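Local coordinates for pyridoxine 4-oxidase (Mesorhizobium loti, PDB 4HA6), which uses FAD to oxidise pyridoxine at its 4-hydroxymethyl group, with oxygen as acceptor, as a member of the GMC oxidoreductase family, at residues L249-A253 with L254-A258; S374-E377 with L378-L382. One frame throughout, in Å; residues are numbered along the deposited sequence.

Contact 1: L249-A253 with L254-A258. With FAD (flavin-adenine dinucleotide), chain B.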
ATOM      1  N   LEU A 249       7.594  -3.104  15.345  1.00 10.32           N
ATOM      2  CA  LEU A 249       6.258  -2.590  15.028  1.00  5.46           C
ATOM      3  C   LEU A 249       5.919  -2.844  13.562  1.00 11.48           C
ATOM      4  O   LEU A 249       6.652  -2.405  12.653  1.00  7.17           O
ATOM      5  CB  LEU A 249       6.172  -1.093  15.306  1.00  6.02           C
ATOM      6  CG  LEU A 249       6.408  -0.635  16.740  1.00  7.33           C
ATOM      7  CD1 LEU A 249       5.833   0.771  16.922  1.00  5.27           C
ATOM      8  CD2 LEU A 249       5.762  -1.607  17.728  1.00  3.61           C
ATOM      9  N   CYS A 250       4.800  -3.533  13.340  1.00  7.81           N
ATOM     10  CA  CYS A 250       4.297  -3.786  11.998  1.00  5.14           C
ATOM     11  C   CYS A 250       2.809  -3.445  11.942  1.00  9.19           C
ATOM     12  O   CYS A 250       2.033  -4.109  11.258  1.00  8.23           O
ATOM     13  CB  CYS A 250       4.498  -5.256  11.637  1.00  5.90           C
ATOM     14  SG  CYS A 250       6.244  -5.775  11.628  1.00  9.77           S
ATOM     15  N   ALA A 251       2.415  -2.413  12.679  1.00  8.35           N
ATOM     16  CA  ALA A 251       1.016  -2.020  12.758  1.00  5.09           C
ATOM     17  C   ALA A 251       0.552  -1.168  11.554  1.00  7.46           C
ATOM     18  O   ALA A 251      -0.622  -0.786  11.477  1.00  7.77           O
ATOM     19  CB  ALA A 251       0.772  -1.280  14.062  1.00  6.43           C
ATOM     20  N   GLY A 252       1.453  -0.863  10.620  1.00  4.70           N
ATOM     21  CA  GLY A 252       1.043  -0.149   9.412  1.00  4.28           C
ATOM     22  C   GLY A 252       1.084   1.379   9.492  1.00  6.28           C
ATOM     23  O   GLY A 252       1.347   1.955  10.544  1.00  1.91           O
ATOM     24  N   ALA A 253       0.807   2.035   8.366  1.00  6.13           N
ATOM     25  CA  ALA A 253       1.008   3.480   8.223  1.00  5.61           C
ATOM     26  C   ALA A 253       0.252   4.349   9.237  1.00  6.38           C
ATOM     27  O   ALA A 253       0.671   5.459   9.550  1.00  8.05           O
ATOM     28  CB  ALA A 253       0.686   3.918   6.794  1.00  3.60           C
ATOM     29  N   LEU A 254      -0.853   3.844   9.759  1.00  6.40           N
ATOM     30  CA  LEU A 254      -1.633   4.616  10.715  1.00  6.51           C
ATOM     31  C   LEU A 254      -1.380   4.149  12.124  1.00  6.99           C
ATOM     32  O   LEU A 254      -1.163   4.949  13.053  1.00  7.73           O
ATOM     33  CB  LEU A 254      -3.118   4.464  10.384  1.00  7.91           C
ATOM     34  CG  LEU A 254      -3.469   5.149   9.071  1.00 15.12           C
ATOM     35  CD1 LEU A 254      -4.709   4.540   8.476  1.00 23.05           C
ATOM     36  CD2 LEU A 254      -3.664   6.623   9.312  1.00 13.38           C
ATOM     37  N   GLU A 255      -1.391   2.836  12.295  1.00  5.84           N
ATOM     38  CA  GLU A 255      -1.368   2.301  13.648  1.00  6.75           C
ATOM     39  C   GLU A 255       0.019   2.249  14.277  1.00  6.46           C
ATOM     40  O   GLU A 255       0.154   2.287  15.505  1.00  8.06           O
ATOM     41  CB  GLU A 255      -2.085   0.945  13.686  1.00  7.47           C
ATOM     42  CG  GLU A 255      -3.592   1.065  13.448  1.00  2.00           C
ATOM     43  CD  GLU A 255      -4.316   1.868  14.539  1.00  7.04           C
ATOM     44  OE1 GLU A 255      -3.758   2.059  15.648  1.00  6.86           O
ATOM     45  OE2 GLU A 255      -5.460   2.305  14.293  1.00  7.50           O
ATOM     46  N   SER A 256       1.065   2.169  13.461  1.00  5.18           N
ATOM     47  CA  SER A 256       2.393   2.258  14.060  1.00  4.89           C
ATOM     48  C   SER A 256       2.656   3.641  14.701  1.00  8.98           C
ATOM     49  O   SER A 256       3.021   3.696  15.885  1.00  8.02           O
ATOM     50  CB  SER A 256       3.495   1.821  13.097  1.00  4.11           C
ATOM     51  OG  SER A 256       3.461   0.418  12.922  1.00  8.38           O
ATOM     52  N   PRO A 257       2.446   4.751  13.949  1.00  4.81           N
ATOM     53  CA  PRO A 257       2.646   6.038  14.628  1.00  5.23           C
ATOM     54  C   PRO A 257       1.685   6.230  15.809  1.00  6.96           C
ATOM     55  O   PRO A 257       2.082   6.817  16.829  1.00  5.53           O
ATOM     56  CB  PRO A 257       2.366   7.076  13.529  1.00  8.10           C
ATOM     57  CG  PRO A 257       1.567   6.367  12.487  1.00  4.68           C
ATOM     58  CD  PRO A 257       2.054   4.930  12.536  1.00  3.79           C
ATOM     59  N   ALA A 258       0.447   5.751  15.690  1.00  4.41           N
ATOM     60  CA  ALA A 258      -0.506   5.908  16.789  1.00  5.60           C
ATOM     61  C   ALA A 258      -0.009   5.214  18.057  1.00  7.16           C
ATOM     62  O   ALA A 258      -0.137   5.752  19.160  1.00 14.01           O
ATOM     63  CB  ALA A 258      -1.883   5.385  16.399  1.00  6.36           C
TER
HETATM   64  PA  FAD B 601      -1.033  -3.912   7.212  1.00  5.73           P
HETATM   65  O1A FAD B 601      -0.916  -5.042   6.199  1.00 11.80           O
HETATM   66  O2A FAD B 601      -2.221  -2.995   7.134  1.00 14.87           O
HETATM   67  O5B FAD B 601      -0.967  -4.590   8.680  1.00 10.88           O
HETATM   68  C5B FAD B 601      -1.273  -3.915   9.896  1.00  9.36           C
HETATM   69  C4B FAD B 601      -1.729  -5.006  10.854  1.00  7.48           C
HETATM   70  O4B FAD B 601      -1.479  -4.657  12.219  1.00  9.63           O
HETATM   71  C3B FAD B 601      -3.229  -5.243  10.730  1.00 14.77           C
HETATM   72  O3B FAD B 601      -3.415  -6.667  10.681  1.00  7.86           O
HETATM   73  C2B FAD B 601      -3.823  -4.645  12.003  1.00  9.88           C
HETATM   74  O2B FAD B 601      -5.012  -5.345  12.411  1.00 13.44           O
HETATM   75  C1B FAD B 601      -2.680  -4.799  13.002  1.00  9.52           C
HETATM   76  N9A FAD B 601      -2.633  -3.767  14.081  1.00  6.29           N
HETATM   77  C8A FAD B 601      -2.809  -2.436  13.937  1.00  7.45           C
HETATM   78  N7A FAD B 601      -2.671  -1.806  15.136  1.00  6.62           N
HETATM   79  C5A FAD B 601      -2.394  -2.740  16.076  1.00  8.04           C
HETATM   80  C6A FAD B 601      -2.128  -2.747  17.539  1.00  9.04           C
HETATM   81  N6A FAD B 601      -2.123  -1.584  18.264  1.00  5.51           N
HETATM   82  N1A FAD B 601      -1.883  -3.952  18.129  1.00 12.05           N
HETATM   83  C2A FAD B 601      -1.871  -5.103  17.425  1.00 11.02           C
HETATM   84  N3A FAD B 601      -2.102  -5.154  16.094  1.00 10.89           N
HETATM   85  C4A FAD B 601      -2.365  -4.029  15.371  1.00  7.67           C
HETATM   86  N1  FAD B 601      -1.096  -2.892  -2.455  1.00  3.53           N
HETATM   87  C2  FAD B 601      -0.615  -3.420  -3.595  1.00  5.81           C
HETATM   88  O2  FAD B 601       0.624  -3.440  -3.767  1.00  5.95           O
HETATM   89  N3  FAD B 601      -1.416  -3.900  -4.566  1.00  6.79           N
HETATM   90  C4  FAD B 601      -2.755  -3.903  -4.454  1.00 17.18           C
HETATM   91  O4  FAD B 601      -3.492  -4.342  -5.376  1.00 23.04           O
HETATM   92  C4X FAD B 601      -3.360  -3.338  -3.226  1.00 13.55           C
HETATM   93  N5  FAD B 601      -4.694  -3.286  -3.038  1.00 19.64           N
HETATM   94  C5X FAD B 601      -5.220  -2.780  -1.894  1.00 22.62           C
HETATM   95  C6  FAD B 601      -6.600  -2.741  -1.707  1.00 21.04           C
HETATM   96  C7  FAD B 601      -7.138  -2.229  -0.530  1.00 21.08           C
HETATM   97  C7M FAD B 601      -8.635  -2.197  -0.343  1.00 14.12           C
HETATM   98  C8  FAD B 601      -6.235  -1.721   0.539  1.00 18.15           C
HETATM   99  C8M FAD B 601      -6.822  -1.161   1.807  1.00 13.74           C
HETATM  100  C9  FAD B 601      -4.852  -1.757   0.364  1.00  9.98           C
HETATM  101  C9A FAD B 601      -4.322  -2.265  -0.822  1.00 12.21           C
HETATM  102  N10 FAD B 601      -2.929  -2.302  -1.012  1.00 10.91           N
HETATM  103  C10 FAD B 601      -2.421  -2.832  -2.207  1.00  8.81           C
HETATM  104  C1' FAD B 601      -2.028  -1.788   0.026  1.00 10.97           C
HETATM  105  C2' FAD B 601      -1.328  -2.891   0.803  1.00 10.50           C
HETATM  106  O2' FAD B 601      -2.271  -3.908   1.176  1.00 13.30           O
HETATM  107  C3' FAD B 601      -0.720  -2.240   2.048  1.00  9.79           C
HETATM  108  O3' FAD B 601       0.071  -1.115   1.630  1.00  5.53           O
HETATM  109  C4' FAD B 601       0.137  -3.221   2.828  1.00 10.95           C
HETATM  110  O4' FAD B 601      -0.681  -4.354   3.169  1.00 14.26           O
HETATM  111  C5' FAD B 601       0.726  -2.573   4.086  1.00  6.90           C
HETATM  112  O5' FAD B 601       1.133  -3.613   4.973  1.00 11.88           O
HETATM  113  P   FAD B 601       1.654  -3.243   6.440  1.00 12.17           P
HETATM  114  O1P FAD B 601       2.384  -4.429   7.057  1.00  8.76           O
HETATM  115  O2P FAD B 601       2.337  -1.890   6.407  1.00  5.02           O
HETATM  116  O3P FAD B 601       0.279  -2.990   7.226  1.00  7.05           O
HETATM  117  O   HOH W   1      -2.184   1.078   9.949  1.00  3.42           O
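Ser256 OG is hydrogen-bonded to Asp477 OD2, an acceptor that takes the N-H of Gly252 as well; the same OG lies 3.0 Å from Ala251 N and 3.4 Å from Ala251 CB. Its torsion sets OG anti to the carbonyl carbon (chi1 -72°), which turns the hydroxyl back over the backbone of 251-252. One turn is closed by Ser256 N, which donates to Gly252 O over 2.9 Å with an N-H...O angle of 161°. A second link runs through a water that donates to Ala251 O (2.9 Å) and accepts from Glu255 N (3.0 Å). These bonds mark the passage from strand 246-249 of the parallel Rossmann-type sheet into helix 252-262, beside the FAD. At Gly252, whose backbone angles suit a residue without a side chain, a CB would also crowd the pyrophosphate oxygen O3P. Glu255 lies against the adenine: CB is 3.2 Å from FAD N7A, and CG follows beside C8A before the chain bends at chi2 (-64°), taking the carboxylate to Tyr60 OH through OE2. Cut back to alanine, the residue would lose its carboxylate, which would probably leave Tyr60 OH without this partner and open a gap where CG packs beside the adenine. Farther along, Pro257, which has no N-H to offer the preceding turn, sets CG 3.2 Å from Ala253 O, an oxygen that instead accepts from Thr450 OG1.

Contact 2: S374-E377 with L378-L382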
ATOM      1  N   SER A 374      -5.873  11.642  18.658  1.00  2.19           N
ATOM      2  CA  SER A 374      -6.777  12.645  19.248  1.00  3.89           C
ATOM      3  C   SER A 374      -6.875  12.521  20.776  1.00 18.69           C
ATOM      4  O   SER A 374      -7.340  13.440  21.468  1.00 10.95           O
ATOM      5  CB  SER A 374      -8.182  12.561  18.619  1.00  5.20           C
ATOM      6  OG  SER A 374      -8.851  11.344  18.967  1.00  8.28           O
ATOM      7  N   GLY A 375      -6.447  11.385  21.311  1.00 10.32           N
ATOM      8  CA  GLY A 375      -6.498  11.176  22.751  1.00  7.27           C
ATOM      9  C   GLY A 375      -5.653   9.962  23.078  1.00 11.42           C
ATOM     10  O   GLY A 375      -5.059   9.368  22.170  1.00  8.97           O
ATOM     11  N   PRO A 376      -5.601   9.574  24.363  1.00  7.31           N
ATOM     12  CA  PRO A 376      -4.759   8.430  24.738  1.00  7.29           C
ATOM     13  C   PRO A 376      -5.391   7.067  24.420  1.00  6.63           C
ATOM     14  O   PRO A 376      -4.672   6.064  24.438  1.00  7.15           O
ATOM     15  CB  PRO A 376      -4.623   8.574  26.269  1.00 12.25           C
ATOM     16  CG  PRO A 376      -5.386   9.856  26.662  1.00 11.15           C
ATOM     17  CD  PRO A 376      -6.292  10.179  25.519  1.00  9.44           C
ATOM     18  N   GLU A 377      -6.697   7.006  24.148  1.00  6.94           N
ATOM     19  CA  GLU A 377      -7.377   5.698  24.182  1.00  8.34           C
ATOM     20  C   GLU A 377      -7.419   4.972  22.841  1.00 11.53           C
ATOM     21  O   GLU A 377      -7.368   5.603  21.779  1.00 10.32           O
ATOM     22  CB  GLU A 377      -8.793   5.843  24.741  1.00  8.84           C
ATOM     23  CG  GLU A 377      -8.862   6.671  26.025  1.00 12.72           C
ATOM     24  CD  GLU A 377      -8.077   6.047  27.169  1.00 12.75           C
ATOM     25  OE1 GLU A 377      -7.742   4.848  27.095  1.00 10.98           O
ATOM     26  OE2 GLU A 377      -7.794   6.762  28.153  1.00 18.70           O
ATOM     27  N   LEU A 378      -7.515   3.644  22.888  1.00 10.63           N
ATOM     28  CA  LEU A 378      -7.651   2.856  21.665  1.00 11.93           C
ATOM     29  C   LEU A 378      -8.852   3.353  20.858  1.00 12.88           C
ATOM     30  O   LEU A 378      -8.822   3.372  19.632  1.00 12.03           O
ATOM     31  CB  LEU A 378      -7.809   1.371  21.990  1.00 12.69           C
ATOM     32  CG  LEU A 378      -6.561   0.676  22.523  1.00 12.90           C
ATOM     33  CD1 LEU A 378      -6.881  -0.732  23.010  1.00 12.43           C
ATOM     34  CD2 LEU A 378      -5.460   0.647  21.456  1.00 13.45           C
ATOM     35  N   GLY A 379      -9.894   3.800  21.551  1.00 10.67           N
ATOM     36  CA  GLY A 379     -11.128   4.187  20.879  1.00  8.70           C
ATOM     37  C   GLY A 379     -11.173   5.615  20.363  1.00 12.43           C
ATOM     38  O   GLY A 379     -12.146   5.990  19.696  1.00 13.60           O
ATOM     39  N   ASP A 380     -10.152   6.417  20.678  1.00 13.90           N
ATOM     40  CA  ASP A 380     -10.090   7.805  20.207  1.00 10.21           C
ATOM     41  C   ASP A 380      -9.643   7.819  18.750  1.00 15.65           C
ATOM     42  O   ASP A 380      -8.540   7.352  18.427  1.00  8.00           O
ATOM     43  CB  ASP A 380      -9.084   8.612  21.034  1.00  8.36           C
ATOM     44  CG  ASP A 380      -9.496   8.749  22.478  1.00 15.57           C
ATOM     45  OD1 ASP A 380      -8.604   8.880  23.354  1.00 11.98           O
ATOM     46  OD2 ASP A 380     -10.714   8.713  22.732  1.00  9.97           O
ATOM     47  N   ARG A 381     -10.475   8.360  17.867  1.00  8.58           N
ATOM     48  CA  ARG A 381     -10.190   8.255  16.437  1.00 14.28           C
ATOM     49  C   ARG A 381      -8.964   9.068  16.028  1.00 16.90           C
ATOM     50  O   ARG A 381      -8.646  10.096  16.641  1.00 14.67           O
ATOM     51  CB  ARG A 381     -11.411   8.646  15.603  1.00 22.51           C
ATOM     52  CG  ARG A 381     -11.907  10.035  15.870  1.00 24.25           C
ATOM     53  CD  ARG A 381     -11.686  10.925  14.670  1.00 27.96           C
ATOM     54  NE  ARG A 381     -11.875  12.336  15.003  1.00 26.45           N
ATOM     55  CZ  ARG A 381     -11.751  13.326  14.126  1.00 35.82           C
ATOM     56  NH1 ARG A 381     -11.447  13.055  12.860  1.00 34.29           N
ATOM     57  NH2 ARG A 381     -11.931  14.586  14.510  1.00 26.40           N
ATOM     58  N   LEU A 382      -8.254   8.581  15.014  1.00 14.80           N
ATOM     59  CA  LEU A 382      -7.083   9.283  14.520  1.00 12.84           C
ATOM     60  C   LEU A 382      -7.499  10.501  13.720  1.00  9.17           C
ATOM     61  O   LEU A 382      -8.550  10.499  13.070  1.00 10.10           O
ATOM     62  CB  LEU A 382      -6.208   8.366  13.660  1.00  8.21           C
ATOM     63  CG  LEU A 382      -5.512   7.199  14.358  1.00 13.97           C
ATOM     64  CD1 LEU A 382      -4.836   6.273  13.347  1.00 10.98           C
ATOM     65  CD2 LEU A 382      -4.503   7.671  15.410  1.00  5.38           C
TER
HETATM   66  O   HOH W   2      -6.095   8.985  18.728  1.00  9.20           O
HETATM   67  O   HOH W   3      -7.562   2.649  25.608  1.00 11.78           O
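A type I beta turn from Glu377 to Asp380 reverses the loop between strands 370-372 and 383-385, and the Asp380 side chain reaches back across it. Asp380 OD1 accepts the N-H of Glu377 at 2.8 Å, with an N-H...O angle of 158°, and is approached from above the carboxylate plane. The torsion that places CG anti to the carbonyl carbon of Asp380 (chi1 -65°) directs the carboxylate over the 375-377 backbone, where OD1 also lies 3.4 Å from Pro376 CD. In the opposite direction, Asp380 N donates to Glu377 O over 3.1 Å, so the main chain and the carboxylate both tie Glu377 to Asp380. The Glu377 and Asp380 side chains run alongside each other, with their carboxylate planes 74° apart; this proximity of like charges could raise the proton affinity of either group. Glu377 bends at chi2 and its OE1 receives a bond from a water that in turn accepts from Leu378 N. At the open end of the loop another water accepts from Ser374 N and can donate to Asp380 O. Ser374 OG donates to Arg381 O at 2.6 Å, in the carbonyl plane and on a lone pair.

Two local contacts illustrate how bonding differs with depth in a fold. Contact 1 is buried and belongs to the FAD pocket, whereas contact 2 is a surface loop; the centres of the two contacts are about 14 Å apart. Both bend the chain, one into a helix beside the cofactor and the other through a tight turn between strands, and each uses a water to join backbone atoms. In 249-258 the polar ends find their partners in the surrounding protein; in 374-382 the Asp380 carboxylate bonds the loop's own backbone and Glu377 reaches it through a water, while Arg381 turns outward to a salt bridge with Glu63. The two meet through Leu382, whose CD2 packs 3.6 Å from Ala258 CB, so apolar packing joins the loop to helix 252-262.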